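Local coordinates for tail spike protein (PDB 6EU4) that forms the trimeric tailspike of an Acinetobacter phage and probably recognises, and may cleave, the capsular polysaccharide of its host, at residues Cys117-Asn122 against Thr137-Thr142. Numbering follows the deposited sequence.
Sequences CKVRLN and TTIEGT
Strands 118-121 and 138-141 run parallel, their axes 4.6 Å apart and 21° from aligned. Val119 N donates to Thr138 O at 3.0 Å, and Val119 O receives Glu140 N nearly along its C=O axis. At the N-terminal end a water bridges Cys117 O and Thr138 N. Glu140 O is gripped twice, by Leu121 N at 2.9 Å and by Arg120 NH1 at 3.0 Å; both donors sit above the carbonyl plane. The Arg120 chain bends at chi2 and chi3, which folds its guanidinium back so that this oxygen lies at its edge, in plane. These strands stack in successive rungs of a right-handed parallel beta-helix, the fold common among trimeric phage tailspikes. On the face of Lys118 and Glu140 the subunits meet. The fully extended Lys118 crosses Glu140 obliquely, and NZ meets OE1 at 2.6 Å in a salt bridge. Lys118 NZ also forms a salt bridge to Glu140 OE2 of the third subunit, and Glu140 OE2 forms one to Lys118 NZ of the second. Thr138 turns CG2 to Lys118 CG, and its OG1 bonds to Thr142 O of the third subunit. On the other face Leu121 CD1 touches Ile139 CG2 at 3.7 Å, and helix 106-113 packs on Val119 and Ile139.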
# COMPACT_ATOMS: atom_id res chain seq x y z
N CYS A 117 -17.37 -30.48 -14.58
CA CYS A 117 -17.83 -30.48 -13.19
C CYS A 117 -16.85 -29.70 -12.31
O CYS A 117 -15.67 -29.56 -12.62
CB CYS A 117 -17.94 -31.90 -12.65
SG CYS A 117 -18.92 -33.02 -13.69
N LYS A 118 -17.37 -29.20 -11.19
CA LYS A 118 -16.51 -28.86 -10.07
C LYS A 118 -15.83 -30.14 -9.60
O LYS A 118 -16.47 -31.19 -9.50
CB LYS A 118 -17.33 -28.24 -8.93
CG LYS A 118 -16.50 -27.91 -7.70
CD LYS A 118 -17.32 -27.22 -6.61
CE LYS A 118 -16.43 -26.88 -5.42
NZ LYS A 118 -17.21 -26.17 -4.36
N VAL A 119 -14.53 -30.06 -9.34
CA VAL A 119 -13.73 -31.22 -8.96
C VAL A 119 -13.33 -31.07 -7.50
O VAL A 119 -12.67 -30.10 -7.14
CB VAL A 119 -12.48 -31.36 -9.83
CG1 VAL A 119 -11.63 -32.52 -9.33
CG2 VAL A 119 -12.87 -31.60 -11.27
N ARG A 120 -13.70 -32.06 -6.68
CA ARG A 120 -13.29 -32.13 -5.29
C ARG A 120 -12.15 -33.12 -5.13
O ARG A 120 -12.22 -34.26 -5.61
CB ARG A 120 -14.47 -32.53 -4.41
CG ARG A 120 -15.49 -31.40 -4.23
CD ARG A 120 -15.05 -30.37 -3.16
NE ARG A 120 -15.26 -30.94 -1.83
CZ ARG A 120 -14.30 -31.40 -1.04
NH1 ARG A 120 -13.01 -31.32 -1.38
NH2 ARG A 120 -14.64 -31.95 0.13
N LEU A 121 -11.10 -32.70 -4.44
CA LEU A 121 -9.96 -33.55 -4.12
C LEU A 121 -10.06 -33.98 -2.66
O LEU A 121 -10.15 -33.13 -1.76
CB LEU A 121 -8.65 -32.82 -4.38
CG LEU A 121 -8.48 -32.30 -5.82
CD1 LEU A 121 -7.12 -31.61 -6.00
CD2 LEU A 121 -8.67 -33.40 -6.87
N ASN A 122 -10.02 -35.29 -2.41
CA ASN A 122 -10.35 -35.84 -1.10
C ASN A 122 -9.22 -36.62 -0.47
O ASN A 122 -9.43 -37.31 0.54
CB ASN A 122 -11.58 -36.72 -1.25
CG ASN A 122 -12.71 -35.99 -1.92
OD1 ASN A 122 -12.97 -34.83 -1.60
ND2 ASN A 122 -13.37 -36.66 -2.86
N THR A 137 -12.55 -23.94 -14.82
CA THR A 137 -12.33 -25.12 -14.01
C THR A 137 -12.21 -24.71 -12.55
O THR A 137 -11.36 -23.88 -12.20
CB THR A 137 -11.05 -25.84 -14.44
OG1 THR A 137 -11.09 -26.02 -15.85
CG2 THR A 137 -10.96 -27.20 -13.79
N THR A 138 -13.05 -25.30 -11.70
CA THR A 138 -12.95 -25.13 -10.25
C THR A 138 -12.52 -26.46 -9.66
O THR A 138 -13.15 -27.49 -9.91
CB THR A 138 -14.28 -24.64 -9.66
OG1 THR A 138 -14.54 -23.31 -10.13
CG2 THR A 138 -14.22 -24.60 -8.13
N ILE A 139 -11.42 -26.42 -8.89
CA ILE A 139 -10.84 -27.59 -8.23
C ILE A 139 -10.66 -27.21 -6.77
O ILE A 139 -10.02 -26.20 -6.47
CB ILE A 139 -9.49 -28.00 -8.84
CG1 ILE A 139 -9.58 -28.16 -10.35
CG2 ILE A 139 -8.98 -29.26 -8.16
CD1 ILE A 139 -8.23 -28.33 -11.03
N GLU A 140 -11.24 -27.99 -5.85
CA GLU A 140 -11.26 -27.66 -4.43
C GLU A 140 -10.87 -28.88 -3.61
O GLU A 140 -11.56 -29.90 -3.64
CB GLU A 140 -12.65 -27.16 -4.01
CG GLU A 140 -12.77 -26.82 -2.51
CD GLU A 140 -14.20 -26.50 -2.08
OE1 GLU A 140 -15.03 -26.19 -2.95
OE2 GLU A 140 -14.49 -26.55 -0.87
N GLY A 141 -9.76 -28.77 -2.87
CA GLY A 141 -9.45 -29.69 -1.80
C GLY A 141 -9.79 -29.06 -0.45
O GLY A 141 -10.23 -27.91 -0.37
N THR A 142 -9.57 -29.82 0.63
CA THR A 142 -9.82 -29.27 1.97
C THR A 142 -8.56 -28.77 2.65
O THR A 142 -8.64 -28.24 3.77
CB THR A 142 -10.49 -30.31 2.88
OG1 THR A 142 -9.66 -31.47 2.99
CG2 THR A 142 -11.87 -30.68 2.37
O HOH W 1 -15.10 -26.92 -12.92